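Local coordinates for protein putative leucoanthocyanidin reductase 1 (Vitis vinifera, PDB 3I6I) that binds NADPH in a Rossmann fold and probably uses it to reduce leucoanthocyanidins to flavan-3-ols in flavonoid synthesis, at residues D123-D128 and R142-V147; N70-M75 and V103-A108; I84-S89 and K207-V212. All coordinates share one frame; numbering follows the deposited sequence.

Contact 1 (D123-D128 and R142-V147); sequences DVNRAD and RVRQLV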
loop_
_atom_site.group_PDB
_atom_site.type_symbol
_atom_site.label_atom_id
_atom_site.label_comp_id
_atom_site.label_asym_id
_atom_site.label_seq_id
_atom_site.Cartn_x
_atom_site.Cartn_y
_atom_site.Cartn_z
ATOM N N ASP A 123 3.724 -8.955 -3.437
ATOM C CA ASP A 123 3.432 -9.347 -4.838
ATOM C C ASP A 123 2.414 -10.473 -4.763
ATOM O O ASP A 123 2.753 -11.595 -4.395
ATOM C CB ASP A 123 4.708 -9.818 -5.542
ATOM C CG ASP A 123 4.449 -10.255 -6.982
ATOM O OD1 ASP A 123 3.316 -10.657 -7.311
ATOM O OD2 ASP A 123 5.374 -10.177 -7.804
ATOM N N VAL A 124 1.147 -10.146 -5.009
ATOM C CA VAL A 124 0.082 -11.100 -4.768
ATOM C C VAL A 124 0.165 -12.324 -5.676
ATOM O O VAL A 124 -0.418 -13.380 -5.383
ATOM C CB VAL A 124 -1.306 -10.429 -4.894
ATOM C CG1 VAL A 124 -1.383 -9.205 -3.972
ATOM C CG2 VAL A 124 -1.606 -10.039 -6.339
ATOM N N ASN A 125 0.879 -12.186 -6.801
ATOM C CA ASN A 125 1.137 -13.338 -7.652
ATOM C C ASN A 125 2.253 -14.273 -7.261
ATOM O O ASN A 125 2.297 -15.392 -7.766
ATOM C CB ASN A 125 1.222 -12.934 -9.154
ATOM C CG ASN A 125 -0.158 -12.946 -9.825
ATOM O OD1 ASN A 125 -0.451 -12.152 -10.724
ATOM N ND2 ASN A 125 -1.014 -13.853 -9.369
ATOM N N ARG A 126 3.122 -13.882 -6.331
ATOM C CA ARG A 126 4.152 -14.730 -5.827
ATOM C C ARG A 126 3.859 -15.244 -4.417
ATOM O O ARG A 126 4.262 -16.331 -4.057
ATOM C CB ARG A 126 5.469 -13.972 -5.762
ATOM C CG ARG A 126 6.028 -13.686 -7.139
ATOM C CD ARG A 126 7.343 -13.019 -7.044
ATOM N NE ARG A 126 8.122 -13.139 -8.277
ATOM C CZ ARG A 126 8.247 -12.176 -9.174
ATOM N NH1 ARG A 126 7.643 -11.000 -9.004
ATOM N NH2 ARG A 126 9.021 -12.379 -10.236
ATOM N N ALA A 127 3.226 -14.407 -3.618
ATOM C CA ALA A 127 3.016 -14.720 -2.167
ATOM C C ALA A 127 1.835 -15.670 -2.010
ATOM O O ALA A 127 0.841 -15.544 -2.726
ATOM C CB ALA A 127 2.751 -13.445 -1.398
ATOM N N ASP A 128 1.909 -16.532 -0.998
ATOM C CA ASP A 128 0.914 -17.564 -0.764
ATOM C C ASP A 128 0.533 -17.578 0.743
ATOM O O ASP A 128 0.801 -18.571 1.449
ATOM C CB ASP A 128 1.522 -18.892 -1.231
ATOM C CG ASP A 128 0.611 -20.074 -1.067
ATOM O OD1 ASP A 128 -0.622 -19.912 -1.186
ATOM O OD2 ASP A 128 1.145 -21.184 -0.790
ATOM N N ARG A 142 -7.648 -11.450 -9.150
ATOM C CA ARG A 142 -8.803 -11.388 -10.063
ATOM C C ARG A 142 -8.856 -9.991 -10.695
ATOM O O ARG A 142 -9.071 -9.842 -11.900
ATOM C CB ARG A 142 -10.086 -11.752 -9.302
ATOM C CG ARG A 142 -11.265 -12.137 -10.193
ATOM C CD ARG A 142 -12.154 -11.029 -10.413
ATOM N NE ARG A 142 -13.420 -11.442 -11.055
ATOM C CZ ARG A 142 -13.665 -11.465 -12.374
ATOM N NH1 ARG A 142 -12.717 -11.172 -13.285
ATOM N NH2 ARG A 142 -14.884 -11.809 -12.784
ATOM N N VAL A 143 -8.621 -8.953 -9.925
ATOM C CA VAL A 143 -8.556 -7.615 -10.472
ATOM C C VAL A 143 -7.388 -7.486 -11.477
ATOM O O VAL A 143 -7.573 -6.932 -12.551
ATOM C CB VAL A 143 -8.486 -6.558 -9.411
ATOM C CG1 VAL A 143 -8.145 -5.186 -9.984
ATOM C CG2 VAL A 143 -9.819 -6.540 -8.597
ATOM N N ARG A 144 -6.249 -8.059 -11.169
ATOM C CA ARG A 144 -5.097 -7.961 -12.104
ATOM C C ARG A 144 -5.429 -8.678 -13.420
ATOM O O ARG A 144 -5.112 -8.161 -14.510
ATOM C CB ARG A 144 -3.857 -8.632 -11.532
ATOM C CG ARG A 144 -3.124 -7.940 -10.415
ATOM C CD ARG A 144 -1.840 -8.667 -10.111
ATOM N NE ARG A 144 -1.073 -8.003 -9.064
ATOM C CZ ARG A 144 0.230 -8.235 -8.820
ATOM N NH1 ARG A 144 0.928 -9.128 -9.513
ATOM N NH2 ARG A 144 0.837 -7.594 -7.850
ATOM N N GLN A 145 -6.068 -9.854 -13.307
ATOM C CA GLN A 145 -6.481 -10.659 -14.494
ATOM C C GLN A 145 -7.410 -9.801 -15.352
ATOM O O GLN A 145 -7.213 -9.687 -16.573
ATOM C CB GLN A 145 -7.137 -12.006 -14.097
ATOM C CG GLN A 145 -8.042 -12.681 -15.165
ATOM C CD GLN A 145 -9.555 -12.320 -15.002
ATOM O OE1 GLN A 145 -10.079 -12.368 -13.872
ATOM N NE2 GLN A 145 -10.231 -11.893 -16.113
ATOM N N LEU A 146 -8.429 -9.216 -14.726
ATOM C CA LEU A 146 -9.346 -8.314 -15.452
ATOM C C LEU A 146 -8.652 -7.110 -16.109
ATOM O O LEU A 146 -8.905 -6.792 -17.295
ATOM C CB LEU A 146 -10.502 -7.852 -14.557
ATOM C CG LEU A 146 -11.633 -7.134 -15.283
ATOM C CD1 LEU A 146 -12.266 -8.035 -16.332
ATOM C CD2 LEU A 146 -12.669 -6.646 -14.269
ATOM N N VAL A 147 -7.774 -6.452 -15.382
ATOM C CA VAL A 147 -7.019 -5.316 -15.930
ATOM C C VAL A 147 -6.241 -5.728 -17.172
ATOM O O VAL A 147 -6.275 -5.064 -18.225
ATOM C CB VAL A 147 -6.090 -4.756 -14.876
ATOM C CG1 VAL A 147 -5.038 -3.778 -15.490
ATOM C CG2 VAL A 147 -6.900 -4.075 -13.730
#

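Contact 2 (N70-M75 and V103-A108); sequences NEQEAM and VKAMKA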
loop_
_atom_site.group_PDB
_atom_site.type_symbol
_atom_site.label_atom_id
_atom_site.label_comp_id
_atom_site.label_asym_id
_atom_site.label_seq_id
_atom_site.Cartn_x
_atom_site.Cartn_y
_atom_site.Cartn_z
ATOM N N ASN A 70 -17.719 1.404 -7.703
ATOM C CA ASN A 70 -18.573 0.256 -8.104
ATOM C C ASN A 70 -19.753 0.607 -9.061
ATOM O O ASN A 70 -20.546 -0.263 -9.452
ATOM C CB ASN A 70 -19.130 -0.449 -6.856
ATOM C CG ASN A 70 -19.739 0.528 -5.868
ATOM O OD1 ASN A 70 -19.057 1.373 -5.296
ATOM N ND2 ASN A 70 -20.992 0.436 -5.696
ATOM N N GLU A 71 -19.871 1.885 -9.411
ATOM C CA GLU A 71 -20.943 2.374 -10.265
ATOM C C GLU A 71 -20.359 2.645 -11.637
ATOM O O GLU A 71 -19.793 3.713 -11.855
ATOM C CB GLU A 71 -21.475 3.681 -9.692
ATOM C CG GLU A 71 -22.217 3.503 -8.397
ATOM C CD GLU A 71 -22.729 4.822 -7.847
ATOM O OE1 GLU A 71 -21.950 5.815 -7.765
ATOM O OE2 GLU A 71 -23.914 4.856 -7.497
ATOM N N GLN A 72 -20.450 1.675 -12.537
ATOM C CA GLN A 72 -19.706 1.750 -13.819
ATOM C C GLN A 72 -20.073 2.968 -14.654
ATOM O O GLN A 72 -19.173 3.736 -15.064
ATOM C CB GLN A 72 -19.916 0.486 -14.648
ATOM C CG GLN A 72 -19.010 0.406 -15.890
ATOM C CD GLN A 72 -19.284 -0.784 -16.789
ATOM O OE1 GLN A 72 -19.665 -1.848 -16.328
ATOM N NE2 GLN A 72 -19.044 -0.611 -18.084
ATOM N N GLU A 73 -21.365 3.146 -14.920
ATOM C CA GLU A 73 -21.841 4.315 -15.680
ATOM C C GLU A 73 -21.357 5.655 -15.072
ATOM O O GLU A 73 -20.905 6.532 -15.803
ATOM C CB GLU A 73 -23.366 4.300 -15.851
ATOM C CG GLU A 73 -23.984 5.627 -16.309
ATOM C CD GLU A 73 -25.534 5.625 -16.390
ATOM O OE1 GLU A 73 -26.097 6.696 -16.684
ATOM O OE2 GLU A 73 -26.187 4.577 -16.168
ATOM N N ALA A 74 -21.464 5.805 -13.748
ATOM C CA ALA A 74 -20.955 7.001 -13.058
ATOM C C ALA A 74 -19.465 7.200 -13.297
ATOM O O ALA A 74 -19.008 8.324 -13.542
ATOM C CB ALA A 74 -21.246 6.924 -11.525
ATOM N N MET A 75 -18.691 6.120 -13.219
ATOM C CA MET A 75 -17.239 6.238 -13.407
ATOM C C MET A 75 -16.897 6.593 -14.845
ATOM O O MET A 75 -15.955 7.365 -15.092
ATOM C CB MET A 75 -16.499 4.967 -13.015
ATOM C CG MET A 75 -16.542 4.633 -11.544
ATOM S SD MET A 75 -15.949 6.007 -10.506
ATOM C CE MET A 75 -17.490 6.598 -9.826
ATOM N N VAL A 103 -12.724 -0.952 -13.568
ATOM C CA VAL A 103 -11.966 -1.529 -14.692
ATOM C C VAL A 103 -12.850 -1.570 -15.942
ATOM O O VAL A 103 -12.433 -1.133 -17.007
ATOM C CB VAL A 103 -11.371 -2.922 -14.345
ATOM C CG1 VAL A 103 -10.717 -3.589 -15.588
ATOM C CG2 VAL A 103 -10.361 -2.822 -13.179
ATOM N N LYS A 104 -14.091 -2.057 -15.831
ATOM C CA LYS A 104 -14.995 -2.065 -16.995
ATOM C C LYS A 104 -15.206 -0.644 -17.553
ATOM O O LYS A 104 -15.277 -0.432 -18.780
ATOM C CB LYS A 104 -16.320 -2.741 -16.631
ATOM C CG LYS A 104 -16.167 -4.237 -16.320
ATOM C CD LYS A 104 -17.487 -4.999 -16.456
ATOM C CE LYS A 104 -17.895 -5.236 -17.931
ATOM N NZ LYS A 104 -16.813 -5.882 -18.803
ATOM N N ALA A 105 -15.284 0.342 -16.659
ATOM C CA ALA A 105 -15.473 1.746 -17.036
ATOM C C ALA A 105 -14.262 2.280 -17.781
ATOM O O ALA A 105 -14.405 2.938 -18.840
ATOM C CB ALA A 105 -15.796 2.609 -15.819
ATOM N N MET A 106 -13.078 1.980 -17.265
ATOM C CA MET A 106 -11.846 2.378 -17.947
ATOM C C MET A 106 -11.722 1.727 -19.319
ATOM O O MET A 106 -11.288 2.369 -20.288
ATOM C CB MET A 106 -10.620 2.064 -17.103
ATOM C CG MET A 106 -10.495 2.959 -15.914
ATOM S SD MET A 106 -9.036 2.679 -14.874
ATOM C CE MET A 106 -9.289 1.005 -14.338
ATOM N N LYS A 107 -12.088 0.460 -19.412
ATOM C CA LYS A 107 -12.069 -0.226 -20.698
ATOM C C LYS A 107 -13.033 0.423 -21.686
ATOM O O LYS A 107 -12.690 0.603 -22.857
ATOM C CB LYS A 107 -12.424 -1.693 -20.535
ATOM C CG LYS A 107 -12.273 -2.524 -21.807
ATOM C CD LYS A 107 -12.826 -3.939 -21.610
ATOM C CE LYS A 107 -12.775 -4.724 -22.922
ATOM N NZ LYS A 107 -13.395 -6.082 -22.834
ATOM N N ALA A 108 -14.238 0.755 -21.218
ATOM C CA ALA A 108 -15.236 1.424 -22.061
ATOM C C ALA A 108 -14.798 2.777 -22.600
ATOM O O ALA A 108 -15.049 3.086 -23.767
ATOM C CB ALA A 108 -16.557 1.575 -21.305
#

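Contact 3 (I84-S89 and K207-V212); sequences IDIVVS and KTVDDV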
loop_
_atom_site.group_PDB
_atom_site.type_symbol
_atom_site.label_atom_id
_atom_site.label_comp_id
_atom_site.label_asym_id
_atom_site.label_seq_id
_atom_site.Cartn_x
_atom_site.Cartn_y
_atom_site.Cartn_z
ATOM N N ILE A 84 -9.639 12.276 -17.604
ATOM C CA ILE A 84 -8.664 11.639 -16.735
ATOM C C ILE A 84 -7.677 10.771 -17.527
ATOM O O ILE A 84 -8.085 9.996 -18.395
ATOM C CB ILE A 84 -9.376 10.788 -15.658
ATOM C CG1 ILE A 84 -10.223 11.690 -14.748
ATOM C CG2 ILE A 84 -8.348 9.932 -14.865
ATOM C CD1 ILE A 84 -9.519 12.938 -14.208
ATOM N N ASP A 85 -6.393 10.890 -17.185
ATOM C CA ASP A 85 -5.315 10.112 -17.822
ATOM C C ASP A 85 -4.790 8.938 -16.984
ATOM O O ASP A 85 -4.439 7.867 -17.520
ATOM C CB ASP A 85 -4.144 11.055 -18.176
ATOM C CG ASP A 85 -4.557 12.133 -19.150
ATOM O OD1 ASP A 85 -4.877 11.765 -20.302
ATOM O OD2 ASP A 85 -4.625 13.330 -18.746
ATOM N N ILE A 86 -4.762 9.137 -15.669
ATOM C CA ILE A 86 -4.111 8.254 -14.726
ATOM C C ILE A 86 -5.089 7.952 -13.591
ATOM O O ILE A 86 -5.606 8.877 -12.974
ATOM C CB ILE A 86 -2.856 8.936 -14.151
ATOM C CG1 ILE A 86 -1.787 9.130 -15.246
ATOM C CG2 ILE A 86 -2.271 8.121 -12.973
ATOM C CD1 ILE A 86 -0.714 10.115 -14.906
ATOM N N VAL A 87 -5.361 6.680 -13.321
ATOM C CA VAL A 87 -6.304 6.324 -12.234
ATOM C C VAL A 87 -5.513 5.566 -11.176
ATOM O O VAL A 87 -4.819 4.608 -11.491
ATOM C CB VAL A 87 -7.471 5.484 -12.703
ATOM C CG1 VAL A 87 -8.400 5.075 -11.491
ATOM C CG2 VAL A 87 -8.288 6.223 -13.817
ATOM N N VAL A 88 -5.598 6.017 -9.941
ATOM C CA VAL A 88 -4.956 5.337 -8.810
ATOM C C VAL A 88 -6.027 4.933 -7.793
ATOM O O VAL A 88 -6.735 5.801 -7.288
ATOM C CB VAL A 88 -3.892 6.217 -8.107
ATOM C CG1 VAL A 88 -3.279 5.463 -6.947
ATOM C CG2 VAL A 88 -2.776 6.698 -9.081
ATOM N N SER A 89 -6.157 3.635 -7.513
ATOM C CA SER A 89 -7.088 3.129 -6.534
ATOM C C SER A 89 -6.351 2.709 -5.281
ATOM O O SER A 89 -5.433 1.883 -5.336
ATOM C CB SER A 89 -7.849 1.940 -7.082
ATOM O OG SER A 89 -8.641 1.330 -6.089
ATOM N N LYS A 207 5.782 8.939 -8.759
ATOM C CA LYS A 207 6.820 9.004 -9.814
ATOM C C LYS A 207 6.591 7.948 -10.879
ATOM O O LYS A 207 6.924 8.146 -12.055
ATOM C CB LYS A 207 8.234 8.750 -9.243
ATOM C CG LYS A 207 8.687 9.722 -8.178
ATOM C CD LYS A 207 10.173 9.521 -7.844
ATOM C CE LYS A 207 10.684 10.556 -6.846
ATOM N NZ LYS A 207 10.861 11.933 -7.406
ATOM N N THR A 208 6.036 6.809 -10.471
ATOM C CA THR A 208 5.860 5.670 -11.375
ATOM C C THR A 208 4.780 5.852 -12.437
ATOM O O THR A 208 4.820 5.144 -13.459
ATOM C CB THR A 208 5.552 4.339 -10.618
ATOM O OG1 THR A 208 4.177 4.311 -10.160
ATOM C CG2 THR A 208 6.592 4.055 -9.493
ATOM N N VAL A 209 3.843 6.789 -12.238
ATOM C CA VAL A 209 2.559 6.721 -12.993
ATOM C C VAL A 209 2.736 6.991 -14.477
ATOM O O VAL A 209 1.905 6.565 -15.310
ATOM C CB VAL A 209 1.432 7.625 -12.420
ATOM C CG1 VAL A 209 1.047 7.153 -10.960
ATOM C CG2 VAL A 209 1.846 9.138 -12.434
ATOM N N ASP A 210 3.798 7.704 -14.805
ATOM C CA ASP A 210 4.112 8.042 -16.212
ATOM C C ASP A 210 5.551 7.757 -16.647
ATOM O O ASP A 210 6.011 8.261 -17.668
ATOM C CB ASP A 210 3.668 9.491 -16.518
ATOM C CG ASP A 210 4.296 10.541 -15.597
ATOM O OD1 ASP A 210 5.175 10.220 -14.741
ATOM O OD2 ASP A 210 3.849 11.716 -15.714
ATOM N N ASP A 211 6.209 6.889 -15.893
ATOM C CA ASP A 211 7.573 6.421 -16.175
ATOM C C ASP A 211 7.466 5.344 -17.233
ATOM O O ASP A 211 6.713 4.394 -17.080
ATOM C CB ASP A 211 8.200 5.894 -14.877
ATOM C CG ASP A 211 9.676 5.732 -14.930
ATOM O OD1 ASP A 211 10.246 5.311 -15.970
ATOM O OD2 ASP A 211 10.321 6.042 -13.879
ATOM N N VAL A 212 8.200 5.490 -18.334
ATOM C CA VAL A 212 8.194 4.413 -19.346
ATOM C C VAL A 212 8.637 3.056 -18.774
ATOM O O VAL A 212 8.251 1.985 -19.250
ATOM C CB VAL A 212 9.057 4.775 -20.562
ATOM C CG1 VAL A 212 10.605 4.681 -20.187
ATOM C CG2 VAL A 212 8.702 3.853 -21.729
#

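Contact 1 (D123-D128 and R142-V147)
The guanidinium of Arg-144 carries Val-124 on one face: methyl CG2 lies 3.4 Å above its plane, displaced toward the rim on the NE side. The backbone N of Asn-125 lies farther out over the same face, while Asp-123 OD1 approaches obliquely. The Asn-125 amide stands almost upright to the guanidinium, the planes 87° apart, with OD1 3.5 Å from Arg-144 NH1.

Arg-144 reaches this loop because its chain runs extended from CG to NE, away from helix 133-149. Its ion pair with Asp-123 is long, NH1 to OD1 3.6 Å, and the two planes are turned 42° from each other. The carboxylate is held more tightly within its own loop: Asp-123 OD2 accepts Arg-126 NH1 at 2.7 Å, nearly along the C-O bond, and OD1 takes a weak bond from Asn-125 N. Outside the two segments, Glu-119, earlier in the same loop, forms a salt bridge with Arg-144 NE, Tyr-156 makes a cation-pi contact with Arg-144, and Asp-292 pairs with Arg-126.

Asp-123, Arg-126 and Arg-144 thus illustrate a salt-bridge network that ties a loop to a helix, here beside the NADPH site of a Rossmann fold, where Val-124 also touches the cofactor-binding Lys-140.

Contact 2 (N70-M75 and V103-A108)
Gln-72 and Met-75 meet Lys-104 and Ala-105 where two neighbouring helices of the Rossmann fold lie against each other. Helix 72-81 belongs to the beta-alpha-beta crossover leading into strand 86-89, and helix 99-109 to the next one leading out of it. Glu-71 is the N-cap residue of helix 72-81, and just before it Asn-70 OD1 hydrogen-bonds the adenine N6A of NADPH, so the helix start also serves the cofactor pocket.

Along the second helix, Lys-104 comes first. In the conformer described here it offers the aliphatic root of its side chain rather than its charge: CB lies 3.5 Å from Gln-72 OE1, and the two side chains pass at a slant. Gln-72 reaches over because CG stands anti to its backbone N (chi1 -171°) and the chain continues extended.

Ala-105 follows, and its small side chain lets the backbones draw together, with 5.3 Å between its CA and that of Gln-72. The Ala-105 methyl, CB, packs on Met-75 CB at 3.7 Å and also lies against the backbone O of Gln-72, 3.6 Å away.

Met-106 packs on Leu-79, further along the partner helix, and on Phe-115 of strand 114-116. Ala-108, one turn after Lys-104, packs on Glu-76, whose OE2 steadies the Gln-72 amide within its own helix by a hydrogen bond with NE2.

Contact 3 (I84-S89 and K207-V212)
On one face of the parallel Rossmann sheet, Ile-86 and Val-88 of strand 86-89 are covered by Val-209 from the type I turn Thr-208 to Asp-211. Helix 198-208 runs into this turn, so the contact joins the sheet to a segment more than a hundred residues further along the chain.

Val-209 packs on Ile-86 through its CB and CG2. Its CB is 3.8 Å from Ile-86 CG2, and in the conformer described here its CG2 is 3.7 Å from Ile-86 CD1; the side chains cross at about a right angle. In Ile-86, chi1 of -67° sets the two branches, with CG2 anti to the backbone N, and chi2 of 163° extends CD1 to Val-209 CG2. Val-88 adds a looser touch, its CG2 lying 4.3 Å from Val-209 CG1. Leu-116 of the adjacent strand and Arg-35 extend the surface around Val-209, while Val-87, with the opposite outlook, packs on Leu-79 and Phe-115.

The turn itself is closed by a weak bond of 3.3 Å from Asp-211 N to Thr-208 O. Two of its polar groups have partners elsewhere: Asp-210 pairs with Arg-35, and Asp-211 O accepts from Arg-114. Across the buried interface only methyl and methine groups meet; between these side chains the attraction is consistent with van der Waals fit and exclusion of water, while directed bonds such as that of Arg-114 to Asp-211 O anchor the turn beside them.

The three contacts form a chain through the Rossmann domain, with contact 2 in the middle. It touches contact 1 through Leu-146 CG and Val-103 CG1, 3.7 Å apart, and contact 3 through Met-106 SD and Val-87 CG2, 3.8 Å apart. Strand 86-89 thus has helix 99-109 on one face and the turn of contact 3 on the other. Contacts 1 and 3 do not meet; their nearest atoms are about 8 Å apart. The touching side chains of all three stay at second-shell distance from NADPH, which lies about 8 Å from the Val-124 side chain, about 7 Å from that of Met-75 and about 9 Å from that of Val-88.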